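Local atomic coordinates of alpha-ketoglutarate-dependent non-heme iron oxygenase EasH (Aspergillus japonicus, PDB entry 5M0T), a protein that probably uses iron(II), 2-oxoglutarate and dioxygen to carry out an oxidative step in the biosynthesis of the ergot alkaloid cycloclavine. Residues L28-G32 and L203-T208; Y112-S118 and F225-S231; E134-I138 and S148-N154. All coordinates share one frame; numbering follows the deposited sequence.

Contact 1 of 3, residues L28-G32 and L203-T208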
loop_
_atom_site.group_PDB
_atom_site.type_symbol
_atom_site.label_atom_id
_atom_site.label_comp_id
_atom_site.label_asym_id
_atom_site.label_seq_id
_atom_site.Cartn_x
_atom_site.Cartn_y
_atom_site.Cartn_z
ATOM N N LEU A 28 4.347 -11.779 22.638
ATOM C CA LEU A 28 3.837 -11.724 21.268
ATOM C C LEU A 28 4.673 -12.576 20.302
ATOM O O LEU A 28 4.117 -13.299 19.490
ATOM C CB LEU A 28 3.765 -10.270 20.782
ATOM C CG LEU A 28 3.040 -10.011 19.469
ATOM C CD1 LEU A 28 1.560 -10.320 19.620
ATOM C CD2 LEU A 28 3.239 -8.576 19.000
ATOM N N GLN A 29 5.998 -12.498 20.395
ATOM C CA GLN A 29 6.894 -13.361 19.612
ATOM C C GLN A 29 6.725 -14.849 19.912
ATOM O O GLN A 29 6.726 -15.677 19.003
ATOM C CB GLN A 29 8.356 -13.033 19.897
ATOM C CG GLN A 29 8.837 -11.734 19.325
ATOM C CD GLN A 29 10.315 -11.502 19.625
ATOM O OE1 GLN A 29 10.755 -11.596 20.768
ATOM N NE2 GLN A 29 11.085 -11.198 18.592
ATOM N N GLU A 30 6.632 -15.180 21.196
ATOM C CA GLU A 30 6.531 -16.563 21.628
ATOM C C GLU A 30 5.148 -17.179 21.333
ATOM O O GLU A 30 5.076 -18.332 20.924
ATOM C CB GLU A 30 6.874 -16.672 23.117
ATOM C CG GLU A 30 8.340 -16.342 23.389
ATOM C CD GLU A 30 8.697 -16.148 24.866
ATOM O OE1 GLU A 30 7.800 -16.124 25.737
ATOM O OE2 GLU A 30 9.906 -16.008 25.156
ATOM N N ASP A 31 4.079 -16.413 21.560
ATOM C CA ASP A 31 2.693 -16.922 21.538
ATOM C C ASP A 31 1.831 -16.414 20.372
ATOM O O ASP A 31 0.817 -17.023 20.057
ATOM C CB ASP A 31 1.985 -16.568 22.849
ATOM C CG ASP A 31 2.544 -17.320 24.067
ATOM O OD1 ASP A 31 3.571 -18.018 23.973
ATOM O OD2 ASP A 31 1.942 -17.203 25.150
ATOM N N GLY A 32 2.229 -15.302 19.753
ATOM C CA GLY A 32 1.456 -14.675 18.682
ATOM C C GLY A 32 0.267 -13.856 19.135
ATOM O O GLY A 32 -0.416 -13.237 18.312
ATOM N N LEU A 203 -4.025 -8.516 21.964
ATOM C CA LEU A 203 -3.049 -8.100 20.956
ATOM C C LEU A 203 -2.573 -9.324 20.176
ATOM O O LEU A 203 -2.066 -10.259 20.788
ATOM C CB LEU A 203 -1.840 -7.453 21.638
ATOM C CG LEU A 203 -0.804 -6.860 20.690
ATOM C CD1 LEU A 203 -1.349 -5.604 20.036
ATOM C CD2 LEU A 203 0.514 -6.589 21.400
ATOM N N PHE A 204 -2.729 -9.322 18.847
ATOM C CA PHE A 204 -2.247 -10.427 18.010
ATOM C C PHE A 204 -1.715 -9.957 16.657
ATOM O O PHE A 204 -2.147 -8.937 16.131
ATOM C CB PHE A 204 -3.306 -11.518 17.850
ATOM C CG PHE A 204 -4.645 -11.028 17.365
ATOM C CD1 PHE A 204 -4.925 -10.955 16.003
ATOM C CD2 PHE A 204 -5.637 -10.659 18.267
ATOM C CE1 PHE A 204 -6.162 -10.508 15.554
ATOM C CE2 PHE A 204 -6.886 -10.212 17.816
ATOM C CZ PHE A 204 -7.149 -10.144 16.465
ATOM N N THR A 205 -0.742 -10.693 16.120
ATOM C CA THR A 205 -0.213 -10.413 14.799
ATOM C C THR A 205 -1.170 -10.929 13.736
ATOM O O THR A 205 -2.066 -11.709 14.032
ATOM C CB THR A 205 1.131 -11.113 14.540
ATOM O OG1 THR A 205 0.924 -12.528 14.386
ATOM C CG2 THR A 205 2.164 -10.790 15.682
ATOM N N GLY A 206 -0.924 -10.541 12.489
ATOM C CA GLY A 206 -1.697 -11.017 11.355
ATOM C C GLY A 206 -1.472 -12.482 11.019
ATOM O O GLY A 206 -2.080 -12.973 10.081
ATOM N N LYS A 207 -0.592 -13.167 11.758
ATOM C CA LYS A 207 -0.279 -14.561 11.536
ATOM C C LYS A 207 -0.958 -15.492 12.514
ATOM O O LYS A 207 -0.837 -16.683 12.379
ATOM C CB LYS A 207 1.233 -14.749 11.602
ATOM C CG LYS A 207 1.936 -13.984 10.507
ATOM C CD LYS A 207 3.438 -14.099 10.622
ATOM C CE LYS A 207 4.021 -15.108 9.702
ATOM N NZ LYS A 207 5.491 -14.923 9.616
ATOM N N THR A 208 -1.690 -14.947 13.477
ATOM C CA THR A 208 -2.302 -15.730 14.530
ATOM C C THR A 208 -3.780 -15.968 14.224
ATOM O O THR A 208 -4.519 -15.023 13.931
ATOM C CB THR A 208 -2.144 -15.002 15.871
ATOM O OG1 THR A 208 -0.738 -14.799 16.141
ATOM C CG2 THR A 208 -2.780 -15.776 17.009
#
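The C-terminal end of helix 21-31 docks on strand 201-205 of the cupin-type sheet, and the main joint is the carbonyl of G32 against F204, T205 and T208. G32 leaves the helix with a positive phi of 78°, a backbone shape that suits glycine, while its N still closes the last helical turn on L28 O at 2.8 Å. Its oxygen is gripped mainly by a hydroxyl: T208 OG1 donates to G32 O over 2.7 Å, approaching from above the carbonyl plane, 38° out of it. T205 N adds a weak bond to the same oxygen, and F204 CA lies 3.4 Å from G32 O in a CH...O contact. T208 can reach back this way because a type I turn runs from T205 to T208. That bend also holds an ST turn, in which K207 N donates to T205 OG1 at 3.1 Å. With chi1 of T205 at 72°, OG1 serves the turn and CG2 is left to face the helix, 4.0 Å from L28 CG. One turn back from G32, L28 lays its two methyls on the strand: CD1 is 3.8 Å from L203 O, and CD2 meets L203 CD2 at 4.1 Å, the two leucine side chains crossing at about a right angle. Strand 201-205 lies between strand 33-37, where L203 pairs with V34, and strand 152-158, where F204 bonds to N154. The F204 ring meets that of the iron ligand H210, and L28 and L203 both pack on L153.

Contact 2 of 3, residues Y112-S118 and F225-S231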
loop_
_atom_site.group_PDB
_atom_site.type_symbol
_atom_site.label_atom_id
_atom_site.label_comp_id
_atom_site.label_asym_id
_atom_site.label_seq_id
_atom_site.Cartn_x
_atom_site.Cartn_y
_atom_site.Cartn_z
ATOM N N TYR A 112 5.317 2.007 9.500
ATOM C CA TYR A 112 4.023 1.373 9.619
ATOM C C TYR A 112 2.973 2.470 9.650
ATOM O O TYR A 112 3.300 3.650 9.828
ATOM C CB TYR A 112 3.934 0.552 10.910
ATOM C CG TYR A 112 4.335 1.359 12.124
ATOM C CD1 TYR A 112 5.681 1.502 12.470
ATOM C CD2 TYR A 112 3.388 2.035 12.882
ATOM C CE1 TYR A 112 6.063 2.268 13.545
ATOM C CE2 TYR A 112 3.766 2.797 13.972
ATOM C CZ TYR A 112 5.107 2.911 14.302
ATOM O OH TYR A 112 5.518 3.679 15.378
ATOM N N TRP A 113 1.719 2.072 9.479
ATOM C CA TRP A 113 0.579 2.988 9.574
ATOM C C TRP A 113 -0.740 2.222 9.746
ATOM O O TRP A 113 -0.754 0.993 9.728
ATOM C CB TRP A 113 0.537 3.945 8.368
ATOM C CG TRP A 113 0.495 3.321 6.990
ATOM C CD1 TRP A 113 0.331 1.989 6.653
ATOM C CD2 TRP A 113 0.547 4.033 5.753
ATOM N NE1 TRP A 113 0.334 1.841 5.291
ATOM C CE2 TRP A 113 0.454 3.079 4.714
ATOM C CE3 TRP A 113 0.650 5.388 5.421
ATOM C CZ2 TRP A 113 0.483 3.443 3.367
ATOM C CZ3 TRP A 113 0.684 5.744 4.083
ATOM C CH2 TRP A 113 0.606 4.770 3.070
ATOM N N LEU A 114 -1.836 2.944 9.933
ATOM C CA LEU A 114 -3.141 2.334 10.147
ATOM C C LEU A 114 -3.656 1.734 8.844
ATOM O O LEU A 114 -3.613 2.384 7.810
ATOM C CB LEU A 114 -4.130 3.385 10.663
ATOM C CG LEU A 114 -5.547 2.911 11.004
ATOM C CD1 LEU A 114 -5.559 2.059 12.264
ATOM C CD2 LEU A 114 -6.466 4.117 11.151
ATOM N N THR A 115 -4.107 0.489 8.890
ATOM C CA THR A 115 -4.795 -0.109 7.743
ATOM C C THR A 115 -6.325 -0.044 7.941
ATOM O O THR A 115 -7.054 0.379 7.033
ATOM C CB THR A 115 -4.282 -1.512 7.369
ATOM O OG1 THR A 115 -5.014 -1.994 6.238
ATOM C CG2 THR A 115 -4.413 -2.520 8.495
ATOM N N THR A 116 -6.799 -0.410 9.129
ATOM C CA THR A 116 -8.223 -0.361 9.439
ATOM C C THR A 116 -8.462 -0.337 10.934
ATOM O O THR A 116 -7.703 -0.903 11.701
ATOM C CB THR A 116 -9.025 -1.538 8.782
ATOM O OG1 THR A 116 -10.414 -1.479 9.156
ATOM C CG2 THR A 116 -8.464 -2.903 9.170
ATOM N N SER A 117 -9.524 0.331 11.342
ATOM C CA SER A 117 -9.993 0.266 12.707
ATOM C C SER A 117 -11.502 0.325 12.684
ATOM O O SER A 117 -12.082 1.082 11.899
ATOM C CB SER A 117 -9.436 1.436 13.536
ATOM O OG SER A 117 -9.622 1.184 14.916
ATOM N N SER A 118 -12.130 -0.472 13.541
ATOM C CA SER A 118 -13.576 -0.567 13.585
ATOM C C SER A 118 -14.045 -0.715 15.003
ATOM O O SER A 118 -13.297 -1.150 15.864
ATOM C CB SER A 118 -14.080 -1.781 12.773
ATOM O OG SER A 118 -13.436 -1.864 11.502
ATOM N N PHE A 225 -13.205 -3.444 19.722
ATOM C CA PHE A 225 -12.571 -2.316 19.031
ATOM C C PHE A 225 -11.252 -2.761 18.411
ATOM O O PHE A 225 -10.199 -2.577 19.017
ATOM C CB PHE A 225 -12.393 -1.184 20.055
ATOM C CG PHE A 225 -11.611 0.001 19.574
ATOM C CD1 PHE A 225 -11.615 0.410 18.251
ATOM C CD2 PHE A 225 -10.887 0.751 20.489
ATOM C CE1 PHE A 225 -10.889 1.513 17.848
ATOM C CE2 PHE A 225 -10.161 1.850 20.090
ATOM C CZ PHE A 225 -10.161 2.233 18.768
ATOM N N PRO A 226 -11.305 -3.411 17.231
ATOM C CA PRO A 226 -10.077 -3.748 16.519
ATOM C C PRO A 226 -9.394 -2.515 15.965
ATOM O O PRO A 226 -10.037 -1.685 15.348
ATOM C CB PRO A 226 -10.560 -4.636 15.360
ATOM C CG PRO A 226 -12.009 -4.308 15.216
ATOM C CD PRO A 226 -12.459 -4.111 16.633
ATOM N N LEU A 227 -8.096 -2.403 16.196
ATOM C CA LEU A 227 -7.300 -1.341 15.637
ATOM C C LEU A 227 -6.085 -2.023 15.037
ATOM O O LEU A 227 -5.244 -2.572 15.765
ATOM C CB LEU A 227 -6.938 -0.346 16.749
ATOM C CG LEU A 227 -6.198 0.945 16.415
ATOM C CD1 LEU A 227 -6.164 1.807 17.674
ATOM C CD2 LEU A 227 -4.778 0.691 15.915
ATOM N N ILE A 228 -5.992 -2.001 13.709
ATOM C CA ILE A 228 -4.971 -2.783 13.014
ATOM C C ILE A 228 -3.924 -1.872 12.390
ATOM O O ILE A 228 -4.231 -1.063 11.509
ATOM C CB ILE A 228 -5.593 -3.729 11.974
ATOM C CG1 ILE A 228 -6.820 -4.436 12.568
ATOM C CG2 ILE A 228 -4.567 -4.739 11.504
ATOM C CD1 ILE A 228 -7.532 -5.389 11.622
ATOM N N MET A 229 -2.686 -2.007 12.868
ATOM C CA MET A 229 -1.527 -1.336 12.265
ATOM C C MET A 229 -0.876 -2.281 11.275
ATOM O O MET A 229 -0.916 -3.498 11.434
ATOM C CB MET A 229 -0.508 -0.920 13.331
ATOM C CG MET A 229 -1.096 -0.070 14.439
ATOM S SD MET A 229 -1.912 1.420 13.858
ATOM C CE MET A 229 -0.535 2.336 13.179
ATOM N N GLN A 230 -0.238 -1.694 10.273
ATOM C CA GLN A 230 0.291 -2.442 9.152
ATOM C C GLN A 230 1.606 -1.874 8.644
ATOM O O GLN A 230 1.828 -0.671 8.687
ATOM C CB GLN A 230 -0.768 -2.413 8.055
ATOM C CG GLN A 230 -0.389 -2.957 6.695
ATOM C CD GLN A 230 -1.634 -3.162 5.845
ATOM O OE1 GLN A 230 -2.499 -3.965 6.181
ATOM N NE2 GLN A 230 -1.750 -2.396 4.781
ATOM N N SER A 231 2.460 -2.766 8.165
ATOM C CA SER A 231 3.670 -2.415 7.412
ATOM C C SER A 231 3.376 -1.411 6.282
ATOM O O SER A 231 2.482 -1.638 5.458
ATOM C CB SER A 231 4.295 -3.703 6.829
ATOM O OG SER A 231 5.287 -3.415 5.871
#
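Strand 112-122 fits an extra residue in opposite I228, where T115 and T116 together form a classic beta bulge in the antiparallel pairing with strand 222-231. T115 N donates to I228 O (3.0 Å), while I228 N bonds to T116 O at 2.9 Å. Before the bulge W113 and Q230 form a hydrogen-bonded pair, each N giving to the other's O; beyond it S117 and L227 are a non-hydrogen-bonded pair. P226 O takes two donors: S118 N, and S117 OG, which lies 2.9 Å from that P226 O and is tilted 19° from the carbonyl plane. S117 OG swings there with chi1 at -166°, which also brings it close to CE1 of F225. M229 bends twice and curls over the partner strand. M229 CE sits 3.4 Å from W113 C and meets the edge of the Y112 ring at CD2, 3.9 Å away, while M229 SD touches L114 CD1. The T116 and I228 side chains lie side by side, pointing the same way, with T116 CG2 3.6 Å from I228 CD1. T115 stands across Q230, its OG1 giving only a weak bond to Q230 OE1 at 3.2 Å. Strand 222-231 lies between 112-122 and 152-158, and the P226 side chain is about 5 Å from the bound 2-oxoglutarate. The second subunit packs on W113, T116 and S118. Backbone bonds thus carry the pairing, while beside the T116-I228 methyls the polar ends anchor residues 235-238: V237 N bonds T115 OG1, T116 OG1 bonds E238 OE2, and Q230 NE2 bonds T235 O.

Contact 3 of 3, residues E134-I138 and S148-N154. With FE2 (Fe (II) ion), chain C; AKG (2-oxoglutaric acid), chain D.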
loop_
_atom_site.group_PDB
_atom_site.type_symbol
_atom_site.label_atom_id
_atom_site.label_comp_id
_atom_site.label_asym_id
_atom_site.label_seq_id
_atom_site.Cartn_x
_atom_site.Cartn_y
_atom_site.Cartn_z
ATOM N N GLU A 134 -5.330 -12.577 10.009
ATOM C CA GLU A 134 -5.647 -11.249 9.497
ATOM C C GLU A 134 -4.817 -10.905 8.248
ATOM O O GLU A 134 -5.301 -10.162 7.393
ATOM C CB GLU A 134 -5.503 -10.177 10.589
ATOM C CG GLU A 134 -6.646 -9.148 10.586
ATOM C CD GLU A 134 -7.919 -9.609 11.313
ATOM O OE1 GLU A 134 -8.684 -10.446 10.783
ATOM O OE2 GLU A 134 -8.176 -9.120 12.439
ATOM N N HIS A 135 -3.614 -11.477 8.109
ATOM C CA HIS A 135 -2.762 -11.204 6.940
ATOM C C HIS A 135 -3.276 -11.780 5.615
ATOM O O HIS A 135 -2.733 -11.476 4.559
ATOM C CB HIS A 135 -1.281 -11.568 7.216
ATOM C CG HIS A 135 -0.907 -13.002 6.983
ATOM N ND1 HIS A 135 0.405 -13.425 7.031
ATOM C CD2 HIS A 135 -1.640 -14.100 6.666
ATOM C CE1 HIS A 135 0.457 -14.716 6.754
ATOM N NE2 HIS A 135 -0.769 -15.146 6.532
ATOM N N ASP A 136 -4.321 -12.606 5.659
ATOM C CA ASP A 136 -4.928 -13.118 4.421
ATOM C C ASP A 136 -5.700 -12.057 3.626
ATOM O O ASP A 136 -6.141 -12.326 2.532
ATOM C CB ASP A 136 -5.772 -14.372 4.704
ATOM C CG ASP A 136 -4.919 -15.589 5.066
ATOM O OD1 ASP A 136 -3.900 -15.837 4.388
ATOM O OD2 ASP A 136 -5.271 -16.323 6.008
ATOM N N GLY A 137 -5.834 -10.843 4.170
ATOM C CA GLY A 137 -6.259 -9.685 3.391
ATOM C C GLY A 137 -5.236 -9.186 2.369
ATOM O O GLY A 137 -5.589 -8.391 1.500
ATOM N N ILE A 138 -3.978 -9.625 2.480
ATOM C CA ILE A 138 -2.897 -9.244 1.579
ATOM C C ILE A 138 -2.454 -10.482 0.776
ATOM O O ILE A 138 -1.968 -11.439 1.366
ATOM C CB ILE A 138 -1.698 -8.723 2.386
ATOM C CG1 ILE A 138 -2.090 -7.505 3.227
ATOM C CG2 ILE A 138 -0.505 -8.420 1.475
ATOM C CD1 ILE A 138 -1.089 -7.227 4.346
ATOM N N SER A 148 5.884 -15.469 5.574
ATOM C CA SER A 148 5.545 -14.086 5.343
ATOM C C SER A 148 6.230 -13.171 6.354
ATOM O O SER A 148 6.361 -13.528 7.529
ATOM C CB SER A 148 4.041 -13.901 5.456
ATOM O OG SER A 148 3.672 -12.564 5.206
ATOM N N PRO A 149 6.650 -11.976 5.911
ATOM C CA PRO A 149 7.035 -10.994 6.887
ATOM C C PRO A 149 5.823 -10.545 7.688
ATOM O O PRO A 149 4.690 -10.702 7.223
ATOM C CB PRO A 149 7.579 -9.851 6.038
ATOM C CG PRO A 149 6.724 -9.924 4.823
ATOM C CD PRO A 149 6.653 -11.408 4.558
ATOM N N GLU A 150 6.075 -9.979 8.868
ATOM C CA GLU A 150 5.024 -9.438 9.699
ATOM C C GLU A 150 4.434 -8.270 8.940
ATOM O O GLU A 150 5.167 -7.425 8.414
ATOM C CB GLU A 150 5.563 -8.994 11.058
ATOM C CG GLU A 150 6.097 -10.132 11.937
ATOM C CD GLU A 150 5.016 -11.119 12.389
ATOM O OE1 GLU A 150 3.801 -10.805 12.333
ATOM O OE2 GLU A 150 5.381 -12.227 12.822
ATOM N N SER A 151 3.109 -8.276 8.830
ATOM C CA SER A 151 2.371 -7.277 8.054
ATOM C C SER A 151 1.353 -6.511 8.867
ATOM O O SER A 151 1.098 -5.361 8.582
ATOM C CB SER A 151 1.632 -7.967 6.892
ATOM O OG SER A 151 0.768 -8.964 7.392
ATOM N N MET A 152 0.753 -7.150 9.862
ATOM C CA MET A 152 -0.315 -6.545 10.635
ATOM C C MET A 152 -0.150 -6.794 12.122
ATOM O O MET A 152 0.414 -7.806 12.536
ATOM C CB MET A 152 -1.648 -7.125 10.199
ATOM C CG MET A 152 -1.989 -6.864 8.754
ATOM S SD MET A 152 -3.540 -7.647 8.325
ATOM C CE MET A 152 -3.977 -6.765 6.830
ATOM N N LEU A 153 -0.661 -5.857 12.903
ATOM C CA LEU A 153 -0.719 -5.969 14.351
ATOM C C LEU A 153 -2.077 -5.434 14.792
ATOM O O LEU A 153 -2.356 -4.254 14.576
ATOM C CB LEU A 153 0.394 -5.140 15.004
ATOM C CG LEU A 153 0.565 -5.297 16.516
ATOM C CD1 LEU A 153 0.588 -6.764 16.952
ATOM C CD2 LEU A 153 1.836 -4.577 16.955
ATOM N N ASN A 154 -2.892 -6.295 15.413
ATOM C CA ASN A 154 -4.252 -5.943 15.849
ATOM C C ASN A 154 -4.338 -5.698 17.350
ATOM O O ASN A 154 -4.164 -6.615 18.139
ATOM C CB ASN A 154 -5.241 -7.053 15.471
ATOM C CG ASN A 154 -6.696 -6.606 15.569
ATOM O OD1 ASN A 154 -7.056 -5.732 16.371
ATOM N ND2 ASN A 154 -7.542 -7.200 14.735
HETATM FE FE FE2 C . -9.905 -11.180 12.218
HETATM C C1 AKG D . -11.965 -9.632 12.023
HETATM O O1 AKG D . -11.002 -9.752 11.268
HETATM O O2 AKG D . -13.123 -9.126 11.670
HETATM C C2 AKG D . -11.931 -10.055 13.499
HETATM O O5 AKG D . -11.108 -10.885 13.833
HETATM C C3 AKG D . -12.866 -9.436 14.506
HETATM C C4 AKG D . -12.771 -10.094 15.873
HETATM C C5 AKG D . -13.711 -9.528 16.902
HETATM O O3 AKG D . -14.330 -8.417 16.578
HETATM O O4 AKG D . -13.869 -10.073 17.970
HETATM O O HOH W 1 -10.030 -7.708 13.583
HETATM O O HOH W 2 2.096 -11.323 8.001
#
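E134 and M152 make the tight part of this contact, their side chains perpendicular. M152, extended beyond CG, drives its sulfur against the backbone of the 3-10 turn, so that SD rests 3.2 Å from E134 O. Farther on, M152 CE meets I138 CD1 tip to tip, 3.8 Å apart. On either side of this apolar plug, water does much of the joining. Toward the metal, N154 ND2 gives E134 OE2 only a weak bond of 3.1 Å, the amide and carboxylate planes standing 43° apart, and a water 2.6 Å from E134 OE2 donates to it and weakly accepts from N154 ND2. At the other end a water lies in the plane of the H135 ring at its edge, 2.9 Å from ND1. That water also reaches S151 OG at 2.8 Å and donates to P149 O. E134 belongs to a facial triad: with H132 and H210 it holds the iron, which 2-oxoglutarate chelates through O1 and O5. The E134 carboxylate leans on the iron unevenly, OE1 at 2.0 Å and OE2 at a long 2.7 Å. As second-shell partners of OE2, N154 and the water probably help set how the carboxylate is turned.

Overall arrangement
From the N terminus, the chain first supplies 28-32, whose partner 203-208 arrives only after strands 33-37, 112-122 and 152-158 have been laid down; contact 1 closes that long loop. Contact 2 opens within it at 112-118 and ends past it at 225-231, so the two loops cross. Contact 3, a short closure around helix 139-144, falls inside both. Contacts 1 and 2 do not touch, their centres lying about 15 Å apart, but contact 3 bridges them: strand 152-158 runs between strands 201-205 and 222-231 in the same sheet. Together the three tie an N-terminal helix, the main sheet and the loop that supplies the iron ligands H132 and E134 into one unit.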